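Long-range contacts in YPM (Yersinia pseudotuberculosis, PDB 1PM4), which acts as a superantigenic mitogen, a bacterial toxin that probably stimulates T cells by the route common to superantigens: residues N5-G11 against Y98-V104; V19-K25 against S111-C117; D46-L52 against I85-N91. All blocks are in the same frame, centred on the assembly; numbering follows the deposited sequence. Where two conformers were deposited one is given.

Contact 1 of 3, residues N5-G11 against Y98-V104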
loop_
_atom_site.group_PDB
_atom_site.type_symbol
_atom_site.label_atom_id
_atom_site.label_comp_id
_atom_site.label_asym_id
_atom_site.label_seq_id
_atom_site.Cartn_x
_atom_site.Cartn_y
_atom_site.Cartn_z
ATOM N N ASN A 5 -1.206 -10.951 -20.751
ATOM C CA ASN A 5 -1.969 -12.185 -20.723
ATOM C C ASN A 5 -2.897 -12.133 -19.495
ATOM O O ASN A 5 -2.392 -12.176 -18.390
ATOM C CB ASN A 5 -1.034 -13.356 -20.623
ATOM C CG ASN A 5 -1.728 -14.701 -20.844
ATOM O OD1 ASN A 5 -2.923 -14.766 -21.132
ATOM N ND2 ASN A 5 -0.966 -15.790 -20.712
ATOM N N ILE A 6 -4.185 -11.936 -19.725
ATOM C CA ILE A 6 -5.205 -11.858 -18.662
ATOM C C ILE A 6 -6.067 -13.104 -18.809
ATOM O O ILE A 6 -6.588 -13.393 -19.924
ATOM C CB ILE A 6 -6.110 -10.563 -18.804
ATOM C CG1 ILE A 6 -5.311 -9.257 -18.833
ATOM C CG2 ILE A 6 -7.167 -10.448 -17.707
ATOM C CD1 ILE A 6 -4.252 -9.133 -17.842
ATOM N N ALA A 7 -6.254 -13.862 -17.745
ATOM C CA ALA A 7 -7.163 -15.013 -17.743
ATOM C C ALA A 7 -8.385 -14.678 -16.956
ATOM O O ALA A 7 -8.336 -13.755 -16.140
ATOM C CB ALA A 7 -6.520 -16.188 -17.069
ATOM N N THR A 8 -9.419 -15.505 -17.052
ATOM C CA THR A 8 -10.580 -15.340 -16.175
ATOM C C THR A 8 -10.861 -16.619 -15.427
ATOM O O THR A 8 -11.061 -17.676 -16.038
ATOM C CB THR A 8 -11.839 -14.943 -16.998
ATOM O OG1 THR A 8 -11.613 -13.668 -17.637
ATOM C CG2 THR A 8 -13.070 -14.784 -16.072
ATOM N N TYR A 9 -10.832 -16.541 -14.102
ATOM C CA TYR A 9 -11.217 -17.617 -13.217
ATOM C C TYR A 9 -12.667 -17.425 -12.853
ATOM O O TYR A 9 -13.052 -16.316 -12.445
ATOM C CB TYR A 9 -10.382 -17.584 -11.955
ATOM C CG TYR A 9 -8.874 -17.811 -12.209
ATOM C CD1 TYR A 9 -8.334 -19.069 -12.174
ATOM C CD2 TYR A 9 -8.046 -16.757 -12.488
ATOM C CE1 TYR A 9 -6.997 -19.245 -12.409
ATOM C CE2 TYR A 9 -6.713 -16.899 -12.720
ATOM C CZ TYR A 9 -6.189 -18.163 -12.715
ATOM O OH TYR A 9 -4.839 -18.402 -12.951
ATOM N N THR A 10 -13.440 -18.501 -12.930
ATOM C CA THR A 10 -14.857 -18.408 -12.610
ATOM C C THR A 10 -15.160 -19.458 -11.554
ATOM O O THR A 10 -14.533 -20.563 -11.513
ATOM C CB THR A 10 -15.702 -18.547 -13.923
ATOM O OG1 THR A 10 -15.456 -17.441 -14.850
ATOM C CG2 THR A 10 -17.181 -18.464 -13.643
ATOM N N GLY A 11 -16.081 -19.163 -10.656
ATOM C CA GLY A 11 -16.520 -20.135 -9.688
ATOM C C GLY A 11 -17.687 -19.617 -8.878
ATOM O O GLY A 11 -18.380 -18.673 -9.285
ATOM N N TYR A 98 -18.509 -15.893 -8.694
ATOM C CA TYR A 98 -17.452 -14.900 -8.929
ATOM C C TYR A 98 -16.759 -15.124 -10.265
ATOM O O TYR A 98 -16.794 -16.232 -10.828
ATOM C CB TYR A 98 -16.422 -14.923 -7.794
ATOM C CG TYR A 98 -15.495 -16.146 -7.825
ATOM C CD1 TYR A 98 -14.305 -16.142 -8.511
ATOM C CD2 TYR A 98 -15.800 -17.283 -7.073
ATOM C CE1 TYR A 98 -13.530 -17.261 -8.584
ATOM C CE2 TYR A 98 -14.981 -18.367 -7.058
ATOM C CZ TYR A 98 -13.801 -18.349 -7.806
ATOM O OH TYR A 98 -12.967 -19.490 -7.845
ATOM N N SER A 99 -16.149 -14.082 -10.773
ATOM C CA SER A 99 -15.189 -14.193 -11.850
ATOM C C SER A 99 -14.050 -13.240 -11.542
ATOM O O SER A 99 -14.256 -12.105 -11.103
ATOM C CB SER A 99 -15.810 -13.961 -13.256
ATOM O OG SER A 99 -16.274 -12.630 -13.450
ATOM N N LEU A 100 -12.829 -13.703 -11.729
ATOM C CA LEU A 100 -11.647 -12.875 -11.474
ATOM C C LEU A 100 -10.886 -12.820 -12.818
ATOM O O LEU A 100 -10.392 -13.845 -13.275
ATOM C CB LEU A 100 -10.785 -13.562 -10.447
ATOM C CG LEU A 100 -9.562 -12.743 -10.054
ATOM C CD1 LEU A 100 -9.921 -11.508 -9.287
ATOM C CD2 LEU A 100 -8.528 -13.558 -9.294
ATOM N N ASP A 101 -10.770 -11.649 -13.380
ATOM C CA ASP A 101 -9.878 -11.414 -14.485
ATOM C C ASP A 101 -8.537 -11.042 -13.901
ATOM O O ASP A 101 -8.457 -10.138 -13.054
ATOM C CB ASP A 101 -10.347 -10.273 -15.321
ATOM C CG ASP A 101 -11.688 -10.464 -15.925
ATOM O OD1 ASP A 101 -12.231 -11.580 -16.042
ATOM O OD2 ASP A 101 -12.324 -9.439 -16.261
ATOM N N ALA A 102 -7.494 -11.769 -14.252
ATOM C CA ALA A 102 -6.125 -11.478 -13.711
ATOM C C ALA A 102 -4.992 -11.766 -14.659
ATOM O O ALA A 102 -5.031 -12.729 -15.417
ATOM C CB ALA A 102 -5.905 -12.339 -12.504
ATOM N N THR A 103 -3.958 -10.966 -14.551
ATOM C CA THR A 103 -2.694 -11.230 -15.216
ATOM C C THR A 103 -2.211 -12.615 -14.873
ATOM O O THR A 103 -2.214 -12.972 -13.732
ATOM C CB THR A 103 -1.630 -10.254 -14.706
ATOM O OG1 THR A 103 -2.033 -8.942 -14.983
ATOM C CG2 THR A 103 -0.348 -10.431 -15.548
ATOM N N VAL A 104 -1.899 -13.416 -15.876
ATOM C CA VAL A 104 -1.229 -14.671 -15.619
ATOM C C VAL A 104 0.073 -14.740 -16.383
ATOM O O VAL A 104 0.255 -14.100 -17.403
ATOM C CB VAL A 104 -2.071 -15.889 -15.946
ATOM C CG1 VAL A 104 -3.305 -15.912 -15.063
ATOM C CG2 VAL A 104 -2.489 -15.909 -17.377
HETATM O O HOH W 1 0.927 -11.672 -18.347
HETATM O O HOH W 2 -11.922 -20.309 -10.250
#

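Contact 2 of 3, residues V19-K25 against S111-C117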
loop_
_atom_site.group_PDB
_atom_site.type_symbol
_atom_site.label_atom_id
_atom_site.label_comp_id
_atom_site.label_asym_id
_atom_site.label_seq_id
_atom_site.Cartn_x
_atom_site.Cartn_y
_atom_site.Cartn_z
ATOM N N VAL A 19 -11.528 -17.550 -1.037
ATOM C CA VAL A 19 -10.920 -18.381 -2.064
ATOM C C VAL A 19 -9.648 -17.678 -2.496
ATOM O O VAL A 19 -9.681 -16.461 -2.739
ATOM C CB VAL A 19 -11.878 -18.527 -3.272
ATOM C CG1 VAL A 19 -11.135 -19.150 -4.443
ATOM C CG2 VAL A 19 -13.099 -19.407 -2.929
ATOM N N CYS A 20 -8.512 -18.411 -2.535
ATOM C CA CYS A 20 -7.251 -17.841 -2.944
ATOM C C CYS A 20 -6.747 -18.481 -4.235
ATOM O O CYS A 20 -6.811 -19.731 -4.389
ATOM C CB CYS A 20 -6.197 -17.997 -1.843
ATOM S SG CYS A 20 -6.374 -16.843 -0.498
ATOM N N ILE A 21 -6.268 -17.628 -5.126
ATOM C CA ILE A 21 -5.811 -18.015 -6.446
ATOM C C ILE A 21 -4.364 -17.541 -6.563
ATOM O O ILE A 21 -4.042 -16.372 -6.334
ATOM C CB ILE A 21 -6.741 -17.434 -7.552
ATOM C CG1 ILE A 21 -8.139 -18.037 -7.385
ATOM C CG2 ILE A 21 -6.162 -17.734 -8.976
ATOM C CD1 ILE A 21 -9.125 -17.545 -8.345
ATOM N N ILE A 22 -3.479 -18.485 -6.852
ATOM C CA ILE A 22 -2.059 -18.161 -6.942
ATOM C C ILE A 22 -1.634 -17.857 -8.417
ATOM O O ILE A 22 -2.135 -18.428 -9.350
ATOM C CB ILE A 22 -1.214 -19.300 -6.344
ATOM C CG1 ILE A 22 0.246 -18.908 -6.209
ATOM C CG2 ILE A 22 -1.280 -20.503 -7.151
ATOM C CD1 ILE A 22 0.912 -19.786 -5.108
ATOM N N GLY A 23 -0.666 -16.993 -8.521
ATOM C CA GLY A 23 -0.058 -16.620 -9.800
ATOM C C GLY A 23 1.433 -16.751 -9.713
ATOM O O GLY A 23 2.029 -16.542 -8.652
ATOM N N ASN A 24 2.033 -17.037 -10.863
ATOM C CA ASN A 24 3.477 -17.193 -10.975
ATOM C C ASN A 24 4.054 -18.136 -9.911
ATOM O O ASN A 24 4.977 -17.777 -9.194
ATOM C CB ASN A 24 4.172 -15.839 -10.916
ATOM C CG ASN A 24 5.639 -15.957 -11.224
ATOM O OD1 ASN A 24 6.001 -16.803 -12.025
ATOM N ND2 ASN A 24 6.474 -15.148 -10.604
ATOM N N LYS A 25 3.479 -19.328 -9.805
ATOM C CA LYS A 25 3.609 -20.087 -8.551
ATOM C C LYS A 25 5.085 -20.564 -8.341
ATOM O O LYS A 25 5.630 -20.488 -7.219
ATOM C CB LYS A 25 2.525 -21.188 -8.424
ATOM C CG LYS A 25 2.163 -21.980 -9.701
ATOM C CD LYS A 25 1.304 -23.245 -9.362
ATOM C CE LYS A 25 -0.032 -23.314 -10.105
ATOM N NZ LYS A 25 0.114 -23.033 -11.593
ATOM N N SER A 111 -4.816 -25.930 -10.837
ATOM C CA SER A 111 -4.060 -25.889 -9.594
ATOM C C SER A 111 -3.817 -24.438 -9.108
ATOM O O SER A 111 -3.316 -24.240 -8.027
ATOM C CB SER A 111 -2.748 -26.694 -9.754
ATOM O OG SER A 111 -1.876 -26.054 -10.626
ATOM N N ASP A 112 -4.201 -23.431 -9.901
ATOM C CA ASP A 112 -4.043 -22.054 -9.463
ATOM C C ASP A 112 -5.002 -21.773 -8.303
ATOM O O ASP A 112 -4.737 -20.889 -7.539
ATOM C CB ASP A 112 -4.293 -21.029 -10.588
ATOM C CG ASP A 112 -3.343 -21.166 -11.782
ATOM O OD1 ASP A 112 -2.228 -21.800 -11.678
ATOM O OD2 ASP A 112 -3.616 -20.628 -12.883
ATOM N N VAL A 113 -6.141 -22.462 -8.273
ATOM C CA VAL A 113 -7.130 -22.317 -7.183
ATOM C C VAL A 113 -6.624 -23.104 -6.003
ATOM O O VAL A 113 -6.561 -24.343 -6.024
ATOM C CB VAL A 113 -8.550 -22.747 -7.588
ATOM C CG1 VAL A 113 -9.502 -22.423 -6.453
ATOM C CG2 VAL A 113 -8.976 -21.949 -8.816
ATOM N N LEU A 114 -6.162 -22.379 -5.003
ATOM C CA LEU A 114 -5.585 -22.975 -3.815
ATOM C C LEU A 114 -6.639 -23.637 -2.968
ATOM O O LEU A 114 -7.824 -23.214 -2.901
ATOM C CB LEU A 114 -4.869 -21.922 -2.952
ATOM C CG LEU A 114 -3.679 -21.284 -3.656
ATOM C CD1 LEU A 114 -3.131 -20.250 -2.707
ATOM C CD2 LEU A 114 -2.566 -22.327 -4.116
ATOM N N THR A 115 -6.236 -24.701 -2.298
ATOM C CA THR A 115 -7.142 -25.302 -1.351
ATOM C C THR A 115 -7.259 -24.497 -0.096
ATOM O O THR A 115 -8.243 -24.630 0.636
ATOM C CB THR A 115 -6.737 -26.750 -0.951
ATOM O OG1 THR A 115 -5.446 -26.734 -0.336
ATOM C CG2 THR A 115 -6.655 -27.635 -2.092
ATOM N N LYS A 116 -6.270 -23.659 0.182
ATOM C CA LYS A 116 -6.266 -22.871 1.367
ATOM C C LYS A 116 -5.573 -21.536 1.209
ATOM O O LYS A 116 -4.609 -21.432 0.446
ATOM C CB LYS A 116 -5.659 -23.677 2.505
ATOM C CG LYS A 116 -4.170 -23.828 2.479
ATOM C CD LYS A 116 -3.700 -24.435 3.925
ATOM C CE LYS A 116 -3.810 -23.374 5.092
ATOM N NZ LYS A 116 -4.904 -23.628 6.190
ATOM N N CYS A 117 -6.070 -20.493 1.870
ATOM C CA CYS A 117 -5.401 -19.218 1.852
ATOM C C CYS A 117 -4.318 -19.227 2.934
ATOM O O CYS A 117 -4.446 -19.924 3.944
ATOM C CB CYS A 117 -6.384 -18.088 2.221
ATOM S SG CYS A 117 -7.526 -17.723 0.869
HETATM O O HOH W 3 -8.647 -20.947 -1.358
HETATM O O HOH W 4 0.317 -19.597 -10.766
#

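Contact 3 of 3, residues D46-L52 against I85-N91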
loop_
_atom_site.group_PDB
_atom_site.type_symbol
_atom_site.label_atom_id
_atom_site.label_comp_id
_atom_site.label_asym_id
_atom_site.label_seq_id
_atom_site.Cartn_x
_atom_site.Cartn_y
_atom_site.Cartn_z
ATOM N N ASP A 46 -21.136 -8.592 -2.467
ATOM C CA ASP A 46 -20.312 -7.788 -1.599
ATOM C C ASP A 46 -19.027 -8.567 -1.292
ATOM O O ASP A 46 -19.082 -9.561 -0.509
ATOM C CB ASP A 46 -21.053 -7.533 -0.324
ATOM C CG ASP A 46 -20.303 -6.636 0.615
ATOM O OD1 ASP A 46 -19.124 -6.283 0.399
ATOM O OD2 ASP A 46 -20.915 -6.246 1.652
ATOM N N MET A 47 -17.932 -8.271 -2.029
ATOM C CA MET A 47 -16.668 -9.029 -1.951
ATOM C C MET A 47 -15.464 -8.090 -1.977
ATOM O O MET A 47 -15.524 -6.927 -2.439
ATOM C CB MET A 47 -16.538 -9.988 -3.153
ATOM C CG MET A 47 -17.692 -10.932 -3.225
ATOM S SD MET A 47 -17.370 -12.038 -4.696
ATOM C CE MET A 47 -18.948 -12.772 -4.816
ATOM N N THR A 48 -14.389 -8.576 -1.385
ATOM C CA THR A 48 -13.134 -7.883 -1.375
ATOM C C THR A 48 -12.070 -8.691 -2.022
ATOM O O THR A 48 -12.012 -9.883 -1.833
ATOM C CB THR A 48 -12.780 -7.528 0.127
ATOM O OG1 THR A 48 -13.802 -6.669 0.674
ATOM C CG2 THR A 48 -11.467 -6.741 0.222
ATOM N N LEU A 49 -11.257 -8.020 -2.815
ATOM C CA LEU A 49 -10.093 -8.631 -3.441
ATOM C C LEU A 49 -8.818 -8.077 -2.799
ATOM O O LEU A 49 -8.601 -6.853 -2.774
ATOM C CB LEU A 49 -10.082 -8.242 -4.900
ATOM C CG LEU A 49 -8.921 -8.776 -5.719
ATOM C CD1 LEU A 49 -8.895 -10.303 -5.834
ATOM C CD2 LEU A 49 -8.899 -8.198 -7.164
ATOM N N ILE A 50 -7.977 -8.983 -2.350
ATOM C CA ILE A 50 -6.736 -8.614 -1.691
ATOM C C ILE A 50 -5.586 -9.250 -2.455
ATOM O O ILE A 50 -5.613 -10.436 -2.762
ATOM C CB ILE A 50 -6.719 -9.095 -0.248
ATOM C CG1 ILE A 50 -7.936 -8.599 0.497
ATOM C CG2 ILE A 50 -5.440 -8.616 0.438
ATOM C CD1 ILE A 50 -8.144 -9.323 1.845
ATOM N N LEU A 51 -4.599 -8.435 -2.840
ATOM C CA LEU A 51 -3.346 -8.889 -3.405
ATOM C C LEU A 51 -2.323 -9.122 -2.313
ATOM O O LEU A 51 -2.004 -8.210 -1.512
ATOM C CB LEU A 51 -2.834 -7.856 -4.448
ATOM C CG LEU A 51 -1.427 -8.174 -5.024
ATOM C CD1 LEU A 51 -1.270 -9.596 -5.695
ATOM C CD2 LEU A 51 -1.002 -7.100 -5.948
ATOM N N LEU A 52 -1.865 -10.376 -2.217
ATOM C CA LEU A 52 -0.791 -10.717 -1.314
ATOM C C LEU A 52 0.478 -11.055 -2.085
ATOM O O LEU A 52 0.421 -11.666 -3.180
ATOM C CB LEU A 52 -1.207 -11.864 -0.467
ATOM C CG LEU A 52 -2.594 -11.763 0.212
ATOM C CD1 LEU A 52 -3.003 -13.176 0.487
ATOM C CD2 LEU A 52 -2.446 -11.023 1.412
ATOM N N ILE A 85 -0.679 -13.960 -4.569
ATOM C CA ILE A 85 -2.022 -14.507 -4.362
ATOM C C ILE A 85 -3.068 -13.428 -4.409
ATOM O O ILE A 85 -2.947 -12.323 -3.801
ATOM C CB ILE A 85 -2.082 -15.217 -3.030
ATOM C CG1 ILE A 85 -1.328 -16.525 -3.137
ATOM C CG2 ILE A 85 -3.570 -15.511 -2.532
ATOM C CD1 ILE A 85 -1.135 -17.097 -1.751
ATOM N N TRP A 86 -4.119 -13.735 -5.147
ATOM C CA TRP A 86 -5.356 -13.009 -5.115
ATOM C C TRP A 86 -6.295 -13.697 -4.099
ATOM O O TRP A 86 -6.664 -14.841 -4.298
ATOM C CB TRP A 86 -6.025 -13.087 -6.482
ATOM C CG TRP A 86 -5.148 -12.576 -7.576
ATOM C CD1 TRP A 86 -4.669 -13.335 -8.609
ATOM C CD2 TRP A 86 -4.792 -11.214 -7.871
ATOM N NE1 TRP A 86 -3.901 -12.562 -9.430
ATOM C CE2 TRP A 86 -3.972 -11.255 -9.055
ATOM C CE3 TRP A 86 -4.969 -10.003 -7.246
ATOM C CZ2 TRP A 86 -3.404 -10.156 -9.596
ATOM C CZ3 TRP A 86 -4.345 -8.860 -7.796
ATOM C CH2 TRP A 86 -3.594 -8.952 -8.991
ATOM N N LYS A 87 -6.630 -13.009 -3.021
ATOM C CA LYS A 87 -7.600 -13.526 -2.082
ATOM C C LYS A 87 -8.951 -12.847 -2.270
ATOM O O LYS A 87 -9.036 -11.622 -2.227
ATOM C CB LYS A 87 -7.107 -13.252 -0.664
ATOM C CG LYS A 87 -8.041 -13.641 0.402
ATOM C CD LYS A 87 -7.382 -13.647 1.797
ATOM C CE LYS A 87 -8.322 -14.060 2.822
ATOM N NZ LYS A 87 -7.817 -13.867 4.286
ATOM N N ILE A 88 -9.955 -13.645 -2.491
ATOM C CA ILE A 88 -11.338 -13.233 -2.675
ATOM C C ILE A 88 -12.052 -13.548 -1.383
ATOM O O ILE A 88 -12.162 -14.734 -0.992
ATOM C CB ILE A 88 -12.044 -14.026 -3.835
ATOM C CG1 ILE A 88 -11.290 -13.772 -5.170
ATOM C CG2 ILE A 88 -13.474 -13.594 -3.988
ATOM C CD1 ILE A 88 -11.570 -14.789 -6.274
ATOM N N LYS A 89 -12.605 -12.513 -0.763
ATOM C CA LYS A 89 -13.377 -12.664 0.436
ATOM C C LYS A 89 -14.834 -12.338 0.127
ATOM O O LYS A 89 -15.108 -11.261 -0.379
ATOM C CB LYS A 89 -12.856 -11.799 1.574
ATOM C CG LYS A 89 -13.704 -11.878 2.874
ATOM C CD LYS A 89 -13.991 -13.297 3.503
ATOM C CE LYS A 89 -14.916 -13.280 4.738
ATOM N NZ LYS A 89 -14.849 -14.472 5.739
ATOM N N ASN A 90 -15.740 -13.271 0.435
ATOM C CA ASN A 90 -17.159 -12.984 0.348
ATOM C C ASN A 90 -17.654 -12.360 1.642
ATOM O O ASN A 90 -17.644 -13.011 2.690
ATOM C CB ASN A 90 -17.932 -14.244 -0.022
ATOM C CG ASN A 90 -19.382 -13.949 -0.268
ATOM O OD1 ASN A 90 -19.781 -12.770 -0.253
ATOM N ND2 ASN A 90 -20.169 -14.968 -0.516
ATOM N N ASN A 91 -17.940 -11.063 1.617
ATOM C CA ASN A 91 -18.388 -10.349 2.826
ATOM C C ASN A 91 -19.852 -10.625 3.148
ATOM O O ASN A 91 -20.337 -10.372 4.281
ATOM C CB ASN A 91 -18.188 -8.868 2.567
ATOM C CG ASN A 91 -16.774 -8.498 2.304
ATOM O OD1 ASN A 91 -15.857 -8.958 3.019
ATOM N ND2 ASN A 91 -16.560 -7.662 1.302
HETATM O O HOH W 5 -21.237 -11.532 -2.397
HETATM O O HOH W 6 -13.495 -7.689 3.605
#

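Contact 1 of 3, residues N5-G11 against Y98-V104
Strands 6-11 and 98-103 run antiparallel, their axes 4.4 Å apart at closest approach and their directions 153° apart. Three hydrogen-bonded pairs hold the ladder, each with two bonds: Ala-7 N to Ala-102 O and Ala-102 N to Ala-7 O (both 2.9 Å), Tyr-9 N to Leu-100 O (2.9 Å) and Leu-100 N to Tyr-9 O (2.7 Å), Gly-11 N to Tyr-98 O (3.0 Å) and Tyr-98 N to Gly-11 O (2.8 Å). Beyond the last bridge, Val-104 N still reaches Asn-5 O at 2.8 Å. One face carries Ile-6, Thr-8, Thr-10, Ser-99, Asp-101 and Thr-103; here Thr-8 OG1 donates to Asp-101 OD1 at 2.7 Å across a non-hydrogen-bonded pair. The face with Tyr-9, Tyr-98, Leu-100 and Ala-102 turns toward the second sheet. The Tyr-98 ring folds over Gly-11, whose CA lies 3.9 Å from the ring centroid in a CH-pi contact; a side chain at Gly-11 would collide with the tyrosine. Water 2 joins Tyr-98 OH (2.7 Å) to Thr-10 O (2.9 Å). Val-104 CG1 packs on Ala-7 CB at 3.8 Å, while the Tyr-9 hydroxyl is hydrogen-bonded to Asp-112. Leu-100 and Ala-102 meet Trp-86 of the facing sheet, and strand 32-39 continues the sheet on the far side of 98-103. Pairing of the first and last strands at the edge of one sheet, with its inner face packed on a second, is characteristic of the jelly-roll sandwich.

Contact 2 of 3, residues V19-K25 against S111-C117
A disulfide, a short backbone bridge and a salt bridge fasten the C-terminal segment 111-117 along strand 19-23, an outermost strand of its sheet in the jelly-roll sandwich. Strand 84-90 pairs with the other side of 19-23, so the tail lies along the margin that no further strand of this sheet occupies within the chain. Two backbone bonds flank the single bridge of Ile-21 with Val-113: Ile-22 N donates to Asp-112 O and Leu-114 N to Cys-20 O, each at 2.8 Å. Water 3 extends the link, accepting from Cys-20 N (2.8 Å) and donating to Leu-114 O (2.9 Å). Leu-114 sits against the strand, its CD2 3.8 Å from Ile-22 CG2 and its CD1 3.9 Å from Cys-20 CB. At one end, Lys-25 NZ forms a salt bridge with Asp-112 OD1 at 2.6 Å; the lysine also pairs with Glu-109, and Asp-112 OD2 is hydrogen-bonded to Tyr-9 OH and Glu-109 N. The carboxylate thus joins the tail to strand 6-13 of the facing sheet, through Tyr-9, and to the loop that follows strand 18-23, through Lys-25. At the other end the tie is covalent: Cys-20 SG and Cys-117 SG are bonded at 2.0 Å, with a chi3 of 109°.

Contact 3 of 3, residues D46-L52 against I85-N91
Asp-46, just ahead of strand 47-52, receives Asn-91 N on its O at 2.8 Å and Asn-91 ND2 on its OD1 at 3.0 Å. Met-47 turns to the inner face, its SD 4.3 Å from Ile-88 CG2. Thr-48 pairs with Lys-89 (Thr-48 N to Lys-89 O 3.0 Å, Lys-89 N to Thr-48 O 2.9 Å), and its OG1 accepts from Asn-91 ND2 at 3.0 Å. Leu-49 CD1 lies 4.1 Å from Trp-86 CB. Ile-50 N bonds Lys-87 O and Lys-87 N bonds Ile-50 O, both 2.8 Å; on this outer face Lys-87 forms a salt bridge with Glu-75 of the second subunit. Leu-51 CD1 rests over the indole of Trp-86, 4.0 Å from the six-membered ring centroid, a CH-pi contact. Leu-52 pairs with Ile-85 through Leu-52 N to Ile-85 O (2.7 Å) and Ile-85 N to Leu-52 O (2.9 Å). This is the central antiparallel pair of one jelly-roll sheet, between 18-23 and 59-67; Leu-49 and Trp-86 pack inward on strands 32-39, 72-78 and 96-103 of the opposing sheet.

From the N terminus, strand 6-13 opens the loop that contact 1 closes when 98-104 returns beside it. Strand 18-23 follows on the other sheet and is joined by the tail only near the C terminus, where contact 2 closes; its segments alternate with those of contact 1, and the two loops cross. Contact 3 nests inside both. Strands 18-23 and 84-90 are neighbours, linking contacts 2 and 3 within one sheet, with Val-19 O 2.8 Å from Ile-88 N. Contact 1 belongs to the opposite sheet and meets contact 3 through the interior, where Leu-100 CD1 lies 3.8 Å from Leu-49 CD1. Contacts 1 and 2 also touch: Leu-100 CD2 is 4.1 Å from Ile-21 CD1.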